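Local coordinates for protein aminopeptidase N (Francisella tularensis subsp. tularensis, PDB 5DLL) that releases amino-terminal residues from peptides as a zinc-dependent aminopeptidase of the M1 family, and probably takes part in breaking down intracellular peptides, at residues 274-279 with 308-313; 268-273 with 280-285; 130-135 with 197-202; 253-258 with 313-318. All coordinates share one frame; numbering follows the deposited sequence.

Interaction 1 (274-279 with 308-313). With ZN (zinc ion), chain B.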
loop_
_atom_site.group_PDB
_atom_site.type_symbol
_atom_site.label_atom_id
_atom_site.label_comp_id
_atom_site.label_asym_id
_atom_site.label_seq_id
_atom_site.Cartn_x
_atom_site.Cartn_y
_atom_site.Cartn_z
ATOM N N ALA A 274 1.389 1.868 -10.452
ATOM C CA ALA A 274 2.624 2.635 -10.474
ATOM C C ALA A 274 3.800 1.683 -10.664
ATOM O O ALA A 274 3.752 0.541 -10.207
ATOM C CB ALA A 274 2.774 3.418 -9.180
ATOM N N MET A 275 4.850 2.141 -11.343
ATOM C CA MET A 275 6.018 1.290 -11.574
ATOM C C MET A 275 7.314 2.082 -11.485
ATOM O O MET A 275 7.412 3.181 -12.025
ATOM C CB MET A 275 5.915 0.574 -12.929
ATOM C CG MET A 275 7.086 -0.359 -13.242
ATOM S SD MET A 275 7.253 -1.766 -12.114
ATOM C CE MET A 275 9.030 -2.024 -12.125
ATOM N N GLU A 276 8.314 1.486 -10.838
ATOM C CA GLU A 276 9.539 2.191 -10.470
ATOM C C GLU A 276 10.628 2.171 -11.541
ATOM O O GLU A 276 11.817 2.148 -11.209
ATOM C CB GLU A 276 10.115 1.603 -9.170
ATOM C CG GLU A 276 10.768 0.230 -9.301
ATOM C CD GLU A 276 9.946 -0.910 -8.738
ATOM O OE1 GLU A 276 8.707 -0.766 -8.606
ATOM O OE2 GLU A 276 10.564 -1.960 -8.439
ATOM N N ASN A 277 10.250 2.199 -12.816
ATOM C CA ASN A 277 11.246 2.056 -13.879
ATOM C C ASN A 277 12.317 3.129 -13.711
ATOM O O ASN A 277 11.994 4.294 -13.490
ATOM C CB ASN A 277 10.613 2.138 -15.272
ATOM C CG ASN A 277 9.474 1.159 -15.459
ATOM O OD1 ASN A 277 8.352 1.559 -15.759
ATOM N ND2 ASN A 277 9.755 -0.127 -15.286
ATOM N N LYS A 278 13.581 2.721 -13.792
ATOM C CA LYS A 278 14.706 3.588 -13.456
ATOM C C LYS A 278 14.715 4.870 -14.296
ATOM O O LYS A 278 14.836 4.821 -15.517
ATOM C CB LYS A 278 16.020 2.816 -13.617
ATOM C CG LYS A 278 17.300 3.613 -13.394
ATOM C CD LYS A 278 17.417 4.166 -11.983
ATOM C CE LYS A 278 18.831 4.660 -11.692
ATOM N NZ LYS A 278 19.711 3.557 -11.209
ATOM N N GLY A 279 14.556 6.009 -13.622
ATOM C CA GLY A 279 14.585 7.323 -14.267
ATOM C C GLY A 279 13.307 7.681 -15.010
ATOM O O GLY A 279 13.187 8.770 -15.574
ATOM N N GLY A 308 6.345 9.315 -3.807
ATOM C CA GLY A 308 7.424 9.024 -2.877
ATOM C C GLY A 308 7.926 7.605 -3.034
ATOM O O GLY A 308 9.098 7.384 -3.348
ATOM N N HIS A 309 7.023 6.649 -2.840
ATOM C CA HIS A 309 7.366 5.232 -2.847
ATOM C C HIS A 309 8.179 4.835 -4.072
ATOM O O HIS A 309 9.187 4.142 -3.960
ATOM C CB HIS A 309 6.091 4.392 -2.780
ATOM C CG HIS A 309 6.328 2.921 -2.920
ATOM N ND1 HIS A 309 6.289 2.055 -1.849
ATOM C CD2 HIS A 309 6.606 2.164 -4.005
ATOM C CE1 HIS A 309 6.531 0.827 -2.270
ATOM N NE2 HIS A 309 6.730 0.866 -3.575
ATOM N N GLU A 310 7.733 5.269 -5.245
ATOM C CA GLU A 310 8.399 4.889 -6.482
ATOM C C GLU A 310 9.765 5.565 -6.607
ATOM O O GLU A 310 10.706 4.947 -7.113
ATOM C CB GLU A 310 7.520 5.193 -7.707
ATOM C CG GLU A 310 6.150 4.507 -7.719
ATOM C CD GLU A 310 6.198 2.988 -7.563
ATOM O OE1 GLU A 310 7.170 2.354 -8.023
ATOM O OE2 GLU A 310 5.247 2.419 -6.979
ATOM N N TYR A 311 9.889 6.814 -6.145
ATOM C CA TYR A 311 11.192 7.493 -6.159
ATOM C C TYR A 311 12.204 6.771 -5.254
ATOM O O TYR A 311 13.392 6.672 -5.587
ATOM C CB TYR A 311 11.085 8.980 -5.760
ATOM C CG TYR A 311 12.451 9.641 -5.627
ATOM C CD1 TYR A 311 13.156 10.061 -6.752
ATOM C CD2 TYR A 311 13.060 9.794 -4.376
ATOM C CE1 TYR A 311 14.418 10.634 -6.639
ATOM C CE2 TYR A 311 14.321 10.362 -4.254
ATOM C CZ TYR A 311 14.996 10.782 -5.387
ATOM O OH TYR A 311 16.245 11.350 -5.276
ATOM N N PHE A 312 11.729 6.258 -4.124
ATOM C CA PHE A 312 12.605 5.605 -3.148
ATOM C C PHE A 312 13.178 4.291 -3.677
ATOM O O PHE A 312 14.284 3.910 -3.299
ATOM C CB PHE A 312 11.878 5.422 -1.807
ATOM C CG PHE A 312 11.327 6.710 -1.238
ATOM C CD1 PHE A 312 12.032 7.909 -1.367
ATOM C CD2 PHE A 312 10.106 6.732 -0.584
ATOM C CE1 PHE A 312 11.526 9.091 -0.867
ATOM C CE2 PHE A 312 9.597 7.915 -0.077
ATOM C CZ PHE A 312 10.309 9.094 -0.218
ATOM N N HIS A 313 12.462 3.624 -4.583
ATOM C CA HIS A 313 13.009 2.435 -5.261
ATOM C C HIS A 313 14.318 2.712 -5.995
ATOM O O HIS A 313 15.124 1.800 -6.171
ATOM C CB HIS A 313 12.015 1.833 -6.262
ATOM C CG HIS A 313 11.017 0.909 -5.644
ATOM N ND1 HIS A 313 11.383 -0.166 -4.866
ATOM C CD2 HIS A 313 9.666 0.893 -5.699
ATOM C CE1 HIS A 313 10.298 -0.801 -4.459
ATOM N NE2 HIS A 313 9.243 -0.177 -4.951
HETATM ZN ZN ZN B . 7.182 -0.794 -4.878
#

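Interaction 2 (268-273 with 280-285)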
loop_
_atom_site.group_PDB
_atom_site.type_symbol
_atom_site.label_atom_id
_atom_site.label_comp_id
_atom_site.label_asym_id
_atom_site.label_seq_id
_atom_site.Cartn_x
_atom_site.Cartn_y
_atom_site.Cartn_z
ATOM N N PRO A 268 -3.910 6.816 -18.815
ATOM C CA PRO A 268 -5.121 6.170 -18.300
ATOM C C PRO A 268 -5.066 4.634 -18.286
ATOM O O PRO A 268 -4.509 4.018 -19.198
ATOM C CB PRO A 268 -6.218 6.660 -19.256
ATOM C CG PRO A 268 -5.686 7.919 -19.841
ATOM C CD PRO A 268 -4.211 7.687 -19.966
ATOM N N ASP A 269 -5.636 4.044 -17.237
ATOM C CA ASP A 269 -5.807 2.589 -17.121
ATOM C C ASP A 269 -4.493 1.791 -17.099
ATOM O O ASP A 269 -4.460 0.646 -17.553
ATOM C CB ASP A 269 -6.714 2.065 -18.249
ATOM C CG ASP A 269 -7.939 2.944 -18.482
ATOM O OD1 ASP A 269 -8.440 3.564 -17.518
ATOM O OD2 ASP A 269 -8.400 3.009 -19.642
ATOM N N PHE A 270 -3.425 2.378 -16.558
ATOM C CA PHE A 270 -2.143 1.677 -16.436
ATOM C C PHE A 270 -2.248 0.572 -15.385
ATOM O O PHE A 270 -2.427 0.842 -14.198
ATOM C CB PHE A 270 -1.008 2.646 -16.087
ATOM C CG PHE A 270 0.344 1.983 -15.967
ATOM C CD1 PHE A 270 0.974 1.446 -17.084
ATOM C CD2 PHE A 270 0.991 1.899 -14.737
ATOM C CE1 PHE A 270 2.215 0.836 -16.979
ATOM C CE2 PHE A 270 2.231 1.290 -14.625
ATOM C CZ PHE A 270 2.842 0.756 -15.746
ATOM N N ASN A 271 -2.117 -0.668 -15.844
ATOM C CA ASN A 271 -2.402 -1.862 -15.043
ATOM C C ASN A 271 -1.677 -1.918 -13.695
ATOM O O ASN A 271 -2.309 -2.118 -12.658
ATOM C CB ASN A 271 -2.073 -3.125 -15.854
ATOM C CG ASN A 271 -2.763 -4.364 -15.316
ATOM O OD1 ASN A 271 -2.125 -5.237 -14.726
ATOM N ND2 ASN A 271 -4.078 -4.445 -15.513
ATOM N N ALA A 272 -0.360 -1.734 -13.708
ATOM C CA ALA A 272 0.435 -1.859 -12.481
ATOM C C ALA A 272 0.080 -0.811 -11.417
ATOM O O ALA A 272 0.371 -1.010 -10.237
ATOM C CB ALA A 272 1.925 -1.808 -12.798
ATOM N N GLY A 273 -0.541 0.294 -11.837
ATOM C CA GLY A 273 -0.917 1.378 -10.928
ATOM C C GLY A 273 0.219 2.373 -10.837
ATOM O O GLY A 273 0.046 3.565 -11.108
ATOM N N LEU A 280 12.339 6.772 -14.988
ATOM C CA LEU A 280 11.179 6.854 -15.865
ATOM C C LEU A 280 10.038 6.093 -15.207
ATOM O O LEU A 280 9.668 5.001 -15.621
ATOM C CB LEU A 280 11.517 6.277 -17.248
ATOM C CG LEU A 280 10.431 6.304 -18.332
ATOM C CD1 LEU A 280 9.741 7.653 -18.433
ATOM C CD2 LEU A 280 11.030 5.918 -19.671
ATOM N N ASN A 281 9.508 6.668 -14.142
ATOM C CA ASN A 281 8.409 6.047 -13.435
ATOM C C ASN A 281 7.154 6.219 -14.271
ATOM O O ASN A 281 7.019 7.202 -15.003
ATOM C CB ASN A 281 8.243 6.669 -12.049
ATOM C CG ASN A 281 9.432 6.404 -11.138
ATOM O OD1 ASN A 281 10.380 5.701 -11.505
ATOM N ND2 ASN A 281 9.382 6.961 -9.934
ATOM N N ILE A 282 6.261 5.240 -14.193
ATOM C CA ILE A 282 5.019 5.263 -14.953
ATOM C C ILE A 282 3.893 5.022 -13.969
ATOM O O ILE A 282 3.994 4.155 -13.098
ATOM C CB ILE A 282 5.008 4.201 -16.077
ATOM C CG1 ILE A 282 6.212 4.404 -17.010
ATOM C CG2 ILE A 282 3.715 4.275 -16.889
ATOM C CD1 ILE A 282 6.203 3.531 -18.250
ATOM N N PHE A 283 2.830 5.808 -14.107
ATOM C CA PHE A 283 1.705 5.762 -13.183
ATOM C C PHE A 283 0.401 5.755 -13.950
ATOM O O PHE A 283 0.325 6.264 -15.068
ATOM C CB PHE A 283 1.684 6.998 -12.275
ATOM C CG PHE A 283 2.881 7.136 -11.378
ATOM C CD1 PHE A 283 4.039 7.748 -11.838
ATOM C CD2 PHE A 283 2.837 6.697 -10.060
ATOM C CE1 PHE A 283 5.143 7.895 -11.010
ATOM C CE2 PHE A 283 3.939 6.843 -9.227
ATOM C CZ PHE A 283 5.095 7.438 -9.704
ATOM N N ASN A 284 -0.621 5.183 -13.323
ATOM C CA ASN A 284 -2.000 5.408 -13.714
ATOM C C ASN A 284 -2.292 6.872 -13.424
ATOM O O ASN A 284 -1.849 7.386 -12.391
ATOM C CB ASN A 284 -2.920 4.513 -12.879
ATOM C CG ASN A 284 -4.278 4.299 -13.514
ATOM O OD1 ASN A 284 -4.873 5.210 -14.090
ATOM N ND2 ASN A 284 -4.779 3.081 -13.400
ATOM N N THR A 285 -3.013 7.551 -14.315
ATOM C CA THR A 285 -3.314 8.978 -14.109
ATOM C C THR A 285 -4.103 9.242 -12.827
ATOM O O THR A 285 -3.890 10.260 -12.177
ATOM C CB THR A 285 -4.082 9.611 -15.289
ATOM O OG1 THR A 285 -5.112 8.724 -15.741
ATOM C CG2 THR A 285 -3.139 9.924 -16.434
#

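Interaction 3 (130-135 with 197-202)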
loop_
_atom_site.group_PDB
_atom_site.type_symbol
_atom_site.label_atom_id
_atom_site.label_comp_id
_atom_site.label_asym_id
_atom_site.label_seq_id
_atom_site.Cartn_x
_atom_site.Cartn_y
_atom_site.Cartn_z
ATOM N N THR A 130 5.604 0.349 -22.051
ATOM C CA THR A 130 6.058 -0.974 -21.637
ATOM C C THR A 130 5.609 -1.318 -20.229
ATOM O O THR A 130 5.027 -0.496 -19.520
ATOM C CB THR A 130 7.595 -1.076 -21.656
ATOM O OG1 THR A 130 8.136 -0.178 -20.680
ATOM C CG2 THR A 130 8.147 -0.739 -23.027
ATOM N N GLN A 131 5.890 -2.559 -19.854
ATOM C CA GLN A 131 5.771 -3.028 -18.484
ATOM C C GLN A 131 6.577 -4.316 -18.415
ATOM O O GLN A 131 6.241 -5.292 -19.087
ATOM C CB GLN A 131 4.310 -3.284 -18.115
ATOM C CG GLN A 131 4.106 -4.009 -16.795
ATOM C CD GLN A 131 4.703 -3.262 -15.620
ATOM O OE1 GLN A 131 4.629 -2.034 -15.545
ATOM N NE2 GLN A 131 5.294 -4.003 -14.689
ATOM N N CYS A 132 7.645 -4.316 -17.624
ATOM C CA CYS A 132 8.585 -5.428 -17.629
ATOM C C CYS A 132 8.678 -6.215 -16.318
ATOM O O CYS A 132 9.240 -7.305 -16.311
ATOM C CB CYS A 132 9.961 -4.931 -18.069
ATOM S SG CYS A 132 9.964 -4.281 -19.761
ATOM N N GLU A 133 8.143 -5.697 -15.216
ATOM C CA GLU A 133 8.065 -6.499 -13.991
ATOM C C GLU A 133 6.831 -7.391 -14.086
ATOM O O GLU A 133 5.762 -6.889 -14.415
ATOM C CB GLU A 133 7.978 -5.623 -12.738
ATOM C CG GLU A 133 7.962 -6.420 -11.432
ATOM C CD GLU A 133 8.038 -5.552 -10.188
ATOM O OE1 GLU A 133 7.601 -4.386 -10.237
ATOM O OE2 GLU A 133 8.533 -6.040 -9.151
ATOM N N ALA A 134 6.946 -8.694 -13.812
ATOM C CA ALA A 134 8.190 -9.366 -13.410
ATOM C C ALA A 134 9.037 -9.840 -14.599
ATOM O O ALA A 134 10.261 -9.706 -14.583
ATOM C CB ALA A 134 7.867 -10.550 -12.510
ATOM N N THR A 135 8.381 -10.397 -15.621
ATOM C CA THR A 135 9.073 -11.081 -16.726
ATOM C C THR A 135 8.565 -10.645 -18.109
ATOM O O THR A 135 8.494 -11.444 -19.038
ATOM C CB THR A 135 8.939 -12.617 -16.583
ATOM O OG1 THR A 135 7.553 -12.979 -16.523
ATOM C CG2 THR A 135 9.653 -13.116 -15.318
ATOM N N TYR A 197 13.721 -5.847 -15.604
ATOM C CA TYR A 197 12.346 -5.553 -15.174
ATOM C C TYR A 197 12.122 -4.059 -14.914
ATOM O O TYR A 197 10.977 -3.594 -14.856
ATOM C CB TYR A 197 11.942 -6.401 -13.954
ATOM C CG TYR A 197 12.457 -5.920 -12.608
ATOM C CD1 TYR A 197 11.782 -4.927 -11.898
ATOM C CD2 TYR A 197 13.597 -6.477 -12.031
ATOM C CE1 TYR A 197 12.241 -4.484 -10.662
ATOM C CE2 TYR A 197 14.061 -6.044 -10.794
ATOM C CZ TYR A 197 13.380 -5.043 -10.114
ATOM O OH TYR A 197 13.832 -4.598 -8.890
ATOM N N LEU A 198 13.219 -3.318 -14.768
ATOM C CA LEU A 198 13.185 -1.861 -14.619
ATOM C C LEU A 198 13.395 -1.117 -15.928
ATOM O O LEU A 198 13.482 0.116 -15.933
ATOM C CB LEU A 198 14.265 -1.413 -13.640
ATOM C CG LEU A 198 14.123 -2.003 -12.249
ATOM C CD1 LEU A 198 15.407 -1.759 -11.489
ATOM C CD2 LEU A 198 12.921 -1.410 -11.532
ATOM N N PHE A 199 13.492 -1.845 -17.033
ATOM C CA PHE A 199 13.593 -1.205 -18.332
ATOM C C PHE A 199 12.227 -0.635 -18.706
ATOM O O PHE A 199 11.193 -1.272 -18.463
ATOM C CB PHE A 199 14.075 -2.180 -19.414
ATOM C CG PHE A 199 13.915 -1.643 -20.801
ATOM C CD1 PHE A 199 12.724 -1.825 -21.495
ATOM C CD2 PHE A 199 14.925 -0.909 -21.393
ATOM C CE1 PHE A 199 12.553 -1.298 -22.761
ATOM C CE2 PHE A 199 14.760 -0.381 -22.663
ATOM C CZ PHE A 199 13.575 -0.575 -23.347
ATOM N N ALA A 200 12.228 0.562 -19.293
ATOM C CA ALA A 200 11.003 1.164 -19.819
ATOM C C ALA A 200 11.244 1.973 -21.090
ATOM O O ALA A 200 12.328 2.536 -21.300
ATOM C CB ALA A 200 10.339 2.033 -18.763
ATOM N N LEU A 201 10.210 2.016 -21.926
ATOM C CA LEU A 201 10.191 2.833 -23.132
ATOM C C LEU A 201 8.809 3.459 -23.269
ATOM O O LEU A 201 7.803 2.805 -23.006
ATOM C CB LEU A 201 10.504 1.977 -24.361
ATOM C CG LEU A 201 10.412 2.666 -25.736
ATOM C CD1 LEU A 201 11.438 2.092 -26.707
ATOM C CD2 LEU A 201 9.009 2.591 -26.335
ATOM N N VAL A 202 8.767 4.726 -23.672
ATOM C CA VAL A 202 7.509 5.411 -23.974
ATOM C C VAL A 202 7.678 6.305 -25.198
ATOM O O VAL A 202 8.665 7.033 -25.309
ATOM C CB VAL A 202 7.034 6.284 -22.797
ATOM C CG1 VAL A 202 5.792 7.081 -23.188
ATOM C CG2 VAL A 202 6.775 5.432 -21.560
#

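Interaction 4 (253-258 with 313-318). With ZN (zinc ion), chain B.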
loop_
_atom_site.group_PDB
_atom_site.type_symbol
_atom_site.label_atom_id
_atom_site.label_comp_id
_atom_site.label_asym_id
_atom_site.label_seq_id
_atom_site.Cartn_x
_atom_site.Cartn_y
_atom_site.Cartn_z
ATOM N N PHE A 253 18.190 10.145 4.609
ATOM C CA PHE A 253 18.906 8.919 4.226
ATOM C C PHE A 253 20.296 9.142 3.616
ATOM O O PHE A 253 21.086 8.200 3.518
ATOM C CB PHE A 253 18.034 8.068 3.293
ATOM C CG PHE A 253 17.120 7.122 4.022
ATOM C CD1 PHE A 253 15.875 7.541 4.473
ATOM C CD2 PHE A 253 17.512 5.813 4.271
ATOM C CE1 PHE A 253 15.037 6.670 5.155
ATOM C CE2 PHE A 253 16.678 4.937 4.951
ATOM C CZ PHE A 253 15.440 5.366 5.397
ATOM N N GLY A 254 20.596 10.376 3.226
ATOM C CA GLY A 254 21.864 10.686 2.576
ATOM C C GLY A 254 21.926 10.127 1.165
ATOM O O GLY A 254 23.003 9.781 0.673
ATOM N N LEU A 255 20.766 10.046 0.512
ATOM C CA LEU A 255 20.659 9.473 -0.827
ATOM C C LEU A 255 20.329 10.544 -1.857
ATOM O O LEU A 255 19.226 11.106 -1.872
ATOM C CB LEU A 255 19.602 8.366 -0.854
ATOM C CG LEU A 255 19.936 7.171 0.045
ATOM C CD1 LEU A 255 18.764 6.203 0.129
ATOM C CD2 LEU A 255 21.201 6.464 -0.425
ATOM N N GLU A 256 21.312 10.809 -2.712
ATOM C CA GLU A 256 21.198 11.766 -3.798
ATOM C C GLU A 256 20.814 11.048 -5.103
ATOM O O GLU A 256 21.289 9.939 -5.384
ATOM C CB GLU A 256 22.544 12.480 -3.958
ATOM C CG GLU A 256 22.492 13.792 -4.722
ATOM C CD GLU A 256 23.860 14.430 -4.877
ATOM O OE1 GLU A 256 24.723 14.233 -3.991
ATOM O OE2 GLU A 256 24.072 15.135 -5.887
ATOM N N TYR A 257 19.961 11.686 -5.902
ATOM C CA TYR A 257 19.610 11.163 -7.223
ATOM C C TYR A 257 20.876 11.008 -8.064
ATOM O O TYR A 257 21.827 11.770 -7.908
ATOM C CB TYR A 257 18.606 12.083 -7.922
ATOM C CG TYR A 257 18.026 11.518 -9.212
ATOM C CD1 TYR A 257 17.313 10.318 -9.217
ATOM C CD2 TYR A 257 18.174 12.194 -10.420
ATOM C CE1 TYR A 257 16.780 9.803 -10.392
ATOM C CE2 TYR A 257 17.641 11.690 -11.600
ATOM C CZ TYR A 257 16.946 10.495 -11.579
ATOM O OH TYR A 257 16.415 10.001 -12.742
ATOM N N ASP A 258 20.871 10.028 -8.962
ATOM C CA ASP A 258 22.093 9.598 -9.654
ATOM C C ASP A 258 22.184 9.961 -11.154
ATOM O O ASP A 258 23.233 9.757 -11.773
ATOM C CB ASP A 258 22.305 8.087 -9.435
ATOM C CG ASP A 258 21.037 7.257 -9.664
ATOM O OD1 ASP A 258 19.926 7.831 -9.744
ATOM O OD2 ASP A 258 21.159 6.017 -9.754
ATOM N N HIS A 313 12.462 3.624 -4.583
ATOM C CA HIS A 313 13.009 2.435 -5.261
ATOM C C HIS A 313 14.318 2.712 -5.995
ATOM O O HIS A 313 15.124 1.800 -6.171
ATOM C CB HIS A 313 12.015 1.833 -6.262
ATOM C CG HIS A 313 11.017 0.909 -5.644
ATOM N ND1 HIS A 313 11.383 -0.166 -4.866
ATOM C CD2 HIS A 313 9.666 0.893 -5.699
ATOM C CE1 HIS A 313 10.298 -0.801 -4.459
ATOM N NE2 HIS A 313 9.243 -0.177 -4.951
ATOM N N ASN A 314 14.529 3.957 -6.425
ATOM C CA ASN A 314 15.755 4.328 -7.133
ATOM C C ASN A 314 17.016 3.774 -6.478
ATOM O O ASN A 314 17.945 3.372 -7.174
ATOM C CB ASN A 314 15.884 5.845 -7.267
ATOM C CG ASN A 314 16.997 6.245 -8.213
ATOM O OD1 ASN A 314 17.010 5.822 -9.360
ATOM N ND2 ASN A 314 17.939 7.059 -7.737
ATOM N N TRP A 315 17.048 3.767 -5.149
ATOM C CA TRP A 315 18.152 3.150 -4.412
ATOM C C TRP A 315 17.770 1.759 -3.922
ATOM O O TRP A 315 18.488 0.798 -4.180
ATOM C CB TRP A 315 18.621 4.047 -3.254
ATOM C CG TRP A 315 19.517 5.149 -3.733
ATOM C CD1 TRP A 315 19.150 6.424 -4.052
ATOM C CD2 TRP A 315 20.923 5.058 -3.995
ATOM N NE1 TRP A 315 20.242 7.136 -4.487
ATOM C CE2 TRP A 315 21.343 6.322 -4.461
ATOM C CE3 TRP A 315 21.869 4.031 -3.878
ATOM C CZ2 TRP A 315 22.670 6.588 -4.806
ATOM C CZ3 TRP A 315 23.187 4.298 -4.218
ATOM C CH2 TRP A 315 23.575 5.566 -4.675
ATOM N N THR A 316 16.635 1.652 -3.235
ATOM C CA THR A 316 16.177 0.369 -2.701
ATOM C C THR A 316 15.292 -0.366 -3.707
ATOM O O THR A 316 14.069 -0.435 -3.553
ATOM C CB THR A 316 15.432 0.544 -1.363
ATOM O OG1 THR A 316 14.334 1.451 -1.526
ATOM C CG2 THR A 316 16.386 1.073 -0.297
ATOM N N GLY A 317 15.932 -0.919 -4.733
ATOM C CA GLY A 317 15.235 -1.676 -5.769
ATOM C C GLY A 317 15.962 -1.620 -7.094
ATOM O O GLY A 317 16.199 -2.650 -7.720
ATOM N N ASP A 318 16.312 -0.411 -7.521
ATOM C CA ASP A 318 16.943 -0.202 -8.823
ATOM C C ASP A 318 18.462 -0.239 -8.725
ATOM O O ASP A 318 19.127 -0.915 -9.504
ATOM C CB ASP A 318 16.496 1.132 -9.442
ATOM C CG ASP A 318 14.984 1.229 -9.629
ATOM O OD1 ASP A 318 14.246 0.346 -9.145
ATOM O OD2 ASP A 318 14.538 2.202 -10.266
HETATM ZN ZN ZN B . 7.182 -0.794 -4.878
#

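Interaction 1 (274-279 with 308-313)
The carboxylate of Glu276 lies flat over one face of the His313 imidazole, its plane 18° from the ring and its CD 3.5 Å above it, displaced toward the CD2 side. CG of Glu276 sits between its own backbone N and carbonyl carbon (chi1 73°), and a bend at chi2 then folds the acid back along the histidine. His313 turns the same ring's NE2 to the zinc ion, bonding it together with NE2 of His309, while its ND1 is held by the backbone O of Thr316; Glu332 also binds the metal. Glu310 comes from the helix at about a right angle to Glu276. Its OE1 lies 3.2 Å from Glu276 CB and 3.5 Å from Glu276 OE1, while OE2 faces the methyl of Ala274, 3.5 Å from its CB. The backbone N of Glu276 is equally near Glu310 OE1, but at an angle too poor for a hydrogen bond. Glu276 OE2 is instead paired with Lys331 in a salt bridge. The strand end and loop thus bring the GAMEN sequence of M1 aminopeptidases against the HExxH zinc helix. Held by Lys331, the Glu276 carboxylate lies beside the metal site, consistent with the GAMEN glutamate binding the peptide's amino terminus in this family.

Interaction 2 (268-273 with 280-285)
Asn284 meets the 268-273 loop with both its backbone and its side chain. Its backbone N donates to Gly273 O at 2.8 Å in a nearly straight bond (175°). The same oxygen also receives the CA-H of Phe283, with CA 3.4 Å away. CG of Asn284 is anti to its backbone N (chi1 -160°), which carries the side-chain amide out to the loop, where OD1 accepts a weak hydrogen bond from Asp269 N at 3.4 Å. Within the loop, Gly273 N bonds to Phe270 O at 3.1 Å, closing a type I turn that reverses the chain ahead of strand 274-275. That short strand is an outermost strand of a mixed sheet in the M1 peptidase domain and runs antiparallel to 280-284, with Met275 bonded to Ile282 through the backbone. On its other flank, strand 280-284 is joined to 261-267 by backbone bonds from Phe283 to Val265 and Val267. An apolar contact accompanies these bonds: CG2 of Ile282 sits over the centre of the Phe270 ring, 3.7 Å from its centroid, as a CH-pi contact. Over the opposite face of that ring lies the backbone N of Ala272.

Interaction 3 (130-135 with 197-202)
Leu201 N donates to the hydroxyl OG1 of Thr130 at 3.3 Å, with an N-H...O angle of 158°, and this side chain to backbone bond ties the two chain segments together. OG1 lies between the backbone N and carbonyl carbon of Thr130 (chi1 65°), which aims it across at residues 200 and 201, while the methyl CG2 packs 3.8 Å from Leu201 CB. The segments run in opposite directions here, 128-131 and 201-204 being neighbouring antiparallel strands.

Beyond the strand, Cys132 directs its sulfur at the edge of the Phe199 ring, near the ring plane, with SG 4.1 Å from CD1: a sulfur-aromatic contact made side-on. Phe199 also meets Phe137 edge-to-face. Further along, Glu133 and the Tyr197 side chain run alongside each other in the same direction. The extended acid chain passes the ring at CD1, which is 4.0 Å from Glu133 CB. The phenol is held by Thr321 and its ring meets Trp325 edge-to-face. The loop after the strand is fixed from within by Gln131, whose NE2 donates at 2.9 Å, along a carbonyl lone pair, to Glu133 O, the carbonyl of the cis peptide that joins Glu133 to Ala134.

Glu133 and Tyr197 both pack on Met275 of the peptidase domain, and the Glu133 side chain lies about 6 Å from the zinc ion by nearest atoms. This placement is that of the M1 active-site cleft, where a loop of the amino-terminal beta domain forms part of the wall beside the metal site.

Interaction 4 (253-258 with 313-318)
Leu255 lays its CD2 methyl over the indole of Trp315, 3.9 Å from the centroid of the five-membered ring and 10° off its normal, in a CH-pi contact. CB of the leucine adds a second touch at Trp315 CD1. The edge of the same indole is engaged by the backbone next door: NE1 donates to Glu256 O at 3.1 Å, the oxygen lying in the ring plane, though the N-H reaches it from above the carbonyl plane. Face and edge together fix the tryptophan in place. One residue earlier, Asn314 meets Asp258 tip to tip, its ND2 giving a 2.9 Å bond to OD1 that is close to straight (169°). The amide comes from above the carboxylate, their planes 73° apart. Asp258 OD2 has a further, long and weak ion pair with Lys278, and the Tyr257 ring flanks Asn314 ND2 at 3.6 Å from CD1. Behind this surface the chain makes an inverse gamma turn centred on Thr316: His313 ND1 donates to Thr316 O at 3.0 Å, a second-shell bond that orients the zinc-bound imidazole. The contact thus seats the turn following the HExxH zinc helix of the M1 peptidase domain against the loop that leaves helix 236-253.

Along the chain, interaction 3 closes before the others open; interaction 4 then encloses interactions 1 and 2, whose segments alternate. Interactions 1 and 2 have centres about 11 Å apart and share a sheet, strands 274-275 and 280-284 being neighbours in it. Interactions 1 and 4 have centres about 10 Å apart, share His313 and continue from helix 297-312 into 314-319. Interaction 3, its centre about 12 Å from those of 1 and 2, brings in the amino-terminal domain, with Leu198 packing on Glu276. Interactions 2 and 4 do not meet, their centres about 21 Å apart. Interaction 1 thus stands centrally at the zinc, with sheet, amino-terminal domain and following turn assembled around it.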